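Local coordinates for NlpC/P60 domain-containing protein (Mycobacterium avium subsp. paratuberculosis, PDB 3GT2), which is of unknown function, with a P60 domain of the peptidase C40 family that is generally associated with cysteine-type peptidase activity although this chain lacks cysteine, at residues A[64-69]-A[136-140]; A[36-40]-A[61-65]. Residue numbers count along the deposited sequence, not the author numbering.

Contact 1: A[64-69]-A[136-140]; sequences YAGAGI and MVRVL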
loop_
_atom_site.group_PDB
_atom_site.type_symbol
_atom_site.label_atom_id
_atom_site.label_comp_id
_atom_site.label_asym_id
_atom_site.label_seq_id
_atom_site.Cartn_x
_atom_site.Cartn_y
_atom_site.Cartn_z
ATOM N N TYR A 64 -0.517 7.058 1.603
ATOM C CA TYR A 64 0.274 7.950 0.754
ATOM C C TYR A 64 -0.273 9.381 0.666
ATOM O O TYR A 64 0.473 10.315 0.407
ATOM C CB TYR A 64 0.538 7.306 -0.626
ATOM C CG TYR A 64 1.520 6.152 -0.506
ATOM C CD1 TYR A 64 1.111 4.917 -0.034
ATOM C CD2 TYR A 64 2.864 6.322 -0.804
ATOM C CE1 TYR A 64 2.010 3.861 0.109
ATOM C CE2 TYR A 64 3.766 5.279 -0.667
ATOM C CZ TYR A 64 3.341 4.060 -0.205
ATOM O OH TYR A 64 4.248 3.026 -0.059
ATOM N N ALA A 65 -1.563 9.561 0.940
ATOM C CA ALA A 65 -2.140 10.902 0.929
ATOM C C ALA A 65 -1.424 11.831 1.903
ATOM O O ALA A 65 -1.398 13.037 1.697
ATOM C CB ALA A 65 -3.611 10.842 1.246
ATOM N N GLY A 66 -0.835 11.264 2.957
ATOM C CA GLY A 66 -0.093 12.044 3.935
ATOM C C GLY A 66 1.140 12.747 3.385
ATOM O O GLY A 66 1.586 13.753 3.933
ATOM N N ALA A 67 1.691 12.216 2.299
ATOM C CA ALA A 67 2.859 12.815 1.662
ATOM C C ALA A 67 2.472 13.742 0.510
ATOM O O ALA A 67 3.333 14.186 -0.248
ATOM C CB ALA A 67 3.809 11.731 1.172
ATOM N N GLY A 68 1.180 14.026 0.382
ATOM C CA GLY A 68 0.693 14.906 -0.667
ATOM C C GLY A 68 0.654 14.202 -2.014
ATOM O O GLY A 68 0.847 14.820 -3.057
ATOM N N ILE A 69 0.392 12.900 -1.980
ATOM C CA ILE A 69 0.279 12.084 -3.173
ATOM C C ILE A 69 -1.116 11.481 -3.240
ATOM O O ILE A 69 -1.619 10.959 -2.244
ATOM C CB ILE A 69 1.322 10.944 -3.150
ATOM C CG1 ILE A 69 2.735 11.515 -3.295
ATOM C CG2 ILE A 69 1.029 9.896 -4.232
ATOM C CD1 ILE A 69 3.823 10.492 -3.081
HETATM N N MSE A 136 8.836 -4.032 -7.951
HETATM C CA MSE A 136 8.195 -3.170 -6.978
HETATM C C MSE A 136 8.134 -1.754 -7.550
HETATM O O MSE A 136 8.684 -1.498 -8.622
HETATM C CB MSE A 136 8.938 -3.235 -5.641
HETATM C CG MSE A 136 8.834 -4.616 -5.047
HETATM SE SE MSE A 136 9.941 -4.912 -3.496
HETATM C CE MSE A 136 9.315 -3.450 -2.349
ATOM N N VAL A 137 7.445 -0.845 -6.864
ATOM C CA VAL A 137 7.249 0.505 -7.393
ATOM C C VAL A 137 7.589 1.540 -6.340
ATOM O O VAL A 137 7.139 1.445 -5.195
ATOM C CB VAL A 137 5.790 0.738 -7.865
ATOM C CG1 VAL A 137 5.567 2.212 -8.239
ATOM C CG2 VAL A 137 5.457 -0.185 -9.030
ATOM N N ARG A 138 8.397 2.518 -6.729
ATOM C CA ARG A 138 8.700 3.645 -5.856
ATOM C C ARG A 138 7.952 4.888 -6.318
ATOM O O ARG A 138 8.014 5.254 -7.489
ATOM C CB ARG A 138 10.206 3.896 -5.847
ATOM C CG ARG A 138 10.658 5.055 -4.971
ATOM C CD ARG A 138 12.169 4.976 -4.774
ATOM N NE ARG A 138 12.547 3.688 -4.188
ATOM C CZ ARG A 138 13.754 3.138 -4.292
ATOM N NH1 ARG A 138 14.714 3.758 -4.966
ATOM N NH2 ARG A 138 14.004 1.962 -3.723
ATOM N N VAL A 139 7.230 5.533 -5.406
ATOM C CA VAL A 139 6.511 6.749 -5.771
ATOM C C VAL A 139 6.990 7.960 -4.985
ATOM O O VAL A 139 6.618 9.090 -5.296
ATOM C CB VAL A 139 4.979 6.595 -5.610
ATOM C CG1 VAL A 139 4.437 5.566 -6.594
ATOM C CG2 VAL A 139 4.615 6.213 -4.174
ATOM N N LEU A 140 7.801 7.723 -3.961
ATOM C CA LEU A 140 8.344 8.814 -3.159
ATOM C C LEU A 140 9.776 9.133 -3.577
ATOM O O LEU A 140 10.104 10.287 -3.840
ATOM C CB LEU A 140 8.276 8.477 -1.667
ATOM C CG LEU A 140 6.859 8.347 -1.091
ATOM C CD1 LEU A 140 6.869 7.771 0.319
ATOM C CD2 LEU A 140 6.127 9.690 -1.120
#
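The papain-like fold of NlpC/P60 domains packs a helix against an antiparallel sheet, and this contact shows how the tail end of such a helix can meet the last modelled residues of the chain. Helix 56-65 runs into a type I turn from Ala65 to Gly68, with Gly68 N bonded to Ala65 O at 3.1 Å; the positive phi of Gly68 suits a glycine and lets the chain swing round to Ile69. Nothing polar joins the two segments, which are held by apolar packing that buries 203 Å². Tyr64, Ala67 and Ile69 all direct their CA-to-CB bonds toward 136-140 and there meet Val139 and Leu140, just beyond strand 136-138. Ile69 CD1 lies 3.8 Å from Val139 O and 4.5 Å from Val139 CG2, while Ala67 CB reaches Leu140 CD2 at 3.8 Å. The Tyr64 ring extends inward to Leu95 and Met108 of the four-stranded sheet, and its hydroxyl hydrogen-bonds to Gly93 O. Against the C-terminal residues, Tyr64 CE2 sits 3.7 Å from Val139 CG2 and 4.1 Å from Leu140 CD1.

Contact 2: A[36-40]-A[61-65]; sequences GGING and QYAYA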
loop_
_atom_site.group_PDB
_atom_site.type_symbol
_atom_site.label_atom_id
_atom_site.label_comp_id
_atom_site.label_asym_id
_atom_site.label_seq_id
_atom_site.Cartn_x
_atom_site.Cartn_y
_atom_site.Cartn_z
ATOM N N GLY A 36 -12.747 1.955 1.563
ATOM C CA GLY A 36 -11.755 2.925 1.978
ATOM C C GLY A 36 -11.105 3.699 0.853
ATOM O O GLY A 36 -11.301 3.420 -0.332
ATOM N N GLY A 37 -10.293 4.674 1.235
ATOM C CA GLY A 37 -9.657 5.538 0.269
ATOM C C GLY A 37 -8.910 6.641 0.972
ATOM O O GLY A 37 -8.599 6.542 2.160
ATOM N N ILE A 38 -8.631 7.703 0.228
ATOM C CA ILE A 38 -7.805 8.801 0.715
ATOM C C ILE A 38 -8.189 9.342 2.091
ATOM O O ILE A 38 -7.324 9.753 2.867
ATOM C CB ILE A 38 -7.775 9.954 -0.314
ATOM C CG1 ILE A 38 -7.158 9.468 -1.629
ATOM C CG2 ILE A 38 -6.991 11.131 0.226
ATOM C CD1 ILE A 38 -7.252 10.478 -2.750
ATOM N N ASN A 39 -9.478 9.325 2.409
ATOM C CA ASN A 39 -9.945 9.944 3.648
ATOM C C ASN A 39 -10.094 8.974 4.815
ATOM O O ASN A 39 -10.408 9.378 5.936
ATOM C CB ASN A 39 -11.252 10.695 3.403
ATOM C CG ASN A 39 -11.059 11.922 2.530
ATOM O OD1 ASN A 39 -10.160 12.732 2.769
ATOM N ND2 ASN A 39 -11.895 12.059 1.505
ATOM N N GLY A 40 -9.860 7.696 4.552
ATOM C CA GLY A 40 -9.969 6.683 5.583
ATOM C C GLY A 40 -10.829 5.521 5.137
ATOM O O GLY A 40 -11.207 5.434 3.968
ATOM N N GLN A 61 -3.983 4.271 -0.661
ATOM C CA GLN A 61 -4.405 5.634 -0.978
ATOM C C GLN A 61 -4.390 6.465 0.295
ATOM O O GLN A 61 -3.899 7.597 0.306
ATOM C CB GLN A 61 -5.807 5.659 -1.583
ATOM C CG GLN A 61 -5.904 5.151 -3.002
ATOM C CD GLN A 61 -7.230 5.531 -3.636
ATOM O OE1 GLN A 61 -7.275 6.224 -4.657
ATOM N NE2 GLN A 61 -8.320 5.099 -3.018
ATOM N N TYR A 62 -4.945 5.909 1.372
ATOM C CA TYR A 62 -4.976 6.622 2.652
ATOM C C TYR A 62 -3.565 6.979 3.141
ATOM O O TYR A 62 -3.300 8.120 3.540
ATOM C CB TYR A 62 -5.691 5.795 3.721
ATOM C CG TYR A 62 -5.661 6.472 5.074
ATOM C CD1 TYR A 62 -6.482 7.554 5.337
ATOM C CD2 TYR A 62 -4.776 6.054 6.065
ATOM C CE1 TYR A 62 -6.462 8.191 6.578
ATOM C CE2 TYR A 62 -4.734 6.682 7.296
ATOM C CZ TYR A 62 -5.584 7.755 7.546
ATOM O OH TYR A 62 -5.548 8.393 8.770
ATOM N N ALA A 63 -2.673 5.992 3.151
ATOM C CA ALA A 63 -1.342 6.188 3.718
ATOM C C ALA A 63 -0.550 7.228 2.920
ATOM O O ALA A 63 0.003 8.175 3.484
ATOM C CB ALA A 63 -0.594 4.871 3.778
ATOM N N TYR A 64 -0.517 7.058 1.603
ATOM C CA TYR A 64 0.274 7.950 0.754
ATOM C C TYR A 64 -0.273 9.381 0.666
ATOM O O TYR A 64 0.473 10.315 0.407
ATOM C CB TYR A 64 0.538 7.306 -0.626
ATOM C CG TYR A 64 1.520 6.152 -0.506
ATOM C CD1 TYR A 64 1.111 4.917 -0.034
ATOM C CD2 TYR A 64 2.864 6.322 -0.804
ATOM C CE1 TYR A 64 2.010 3.861 0.109
ATOM C CE2 TYR A 64 3.766 5.279 -0.667
ATOM C CZ TYR A 64 3.341 4.060 -0.205
ATOM O OH TYR A 64 4.248 3.026 -0.059
ATOM N N ALA A 65 -1.563 9.561 0.940
ATOM C CA ALA A 65 -2.140 10.902 0.929
ATOM C C ALA A 65 -1.424 11.831 1.903
ATOM O O ALA A 65 -1.398 13.037 1.697
ATOM C CB ALA A 65 -3.611 10.842 1.246
#
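Residues 36-40 form a tight loop, a type I turn from Gly37 to Gly40, closed by reciprocal backbone hydrogen bonds: Gly40 N to Gly37 O at 2.9 Å and Gly37 N to Gly40 O at 3.0 Å. The backbone angles of Gly40 call for glycine for a local reason, since a CB there would be jammed against the carbonyl oxygen of Asn39. Its partner, 61-65, is the last part of helix 56-65, where Ala65 N bonds to Gln61 O at 3.1 Å. The backbones come remarkably close, with Ile38 CA and Tyr62 CA 4.1 Å apart; Ile38 points its CA-to-CB bond away from the helix, so no CB intervenes there from the loop side. In this NlpC/P60 domain, of papain-like fold, the loop lies between helix 7-24 and strand 42-43 and covers one side of helix 56-65. Tyr62 contributes most from the helix. Tyr62 CB is 3.4 Å from Gly37 O, which lies at the ring edge, and Tyr62 CD1 is 3.4 Å from Ile38 O and 3.5 Å from Gly40 N. The same tyrosine makes a cation-pi interaction with Arg22 of helix 7-24. Gln61 lies against Gly37, with Gln61 NE2 3.6 Å from Gly37 CA, while OE1 is hydrogen-bonded to Arg73. Despite the direction of its CA-to-CB bond, Ile38 still brings CG2 onto Ala65 CB, at 3.5 Å.

Overall arrangement
Both contacts use helix 56-65, sharing Tyr64 and Ala65, and their centres lie 11 Å apart. Along the chain the loop 36-40 comes first, then the helix with the turn that follows it, and finally the C-terminal residues 136-140. Contact 2 thus joins the helix to a neighbour in sequence, 21 residues away, whereas contact 1 joins segments 67 positions apart, and the four-stranded sheet 95-126 falls between its two segments along the chain. Between them, different faces of a few successive helix residues serve different partners: Tyr64 packs in contact 1 and takes no part in contact 2, and Ala65 does the reverse. One short helix end thereby links early and late parts of the single NlpC/P60 domain.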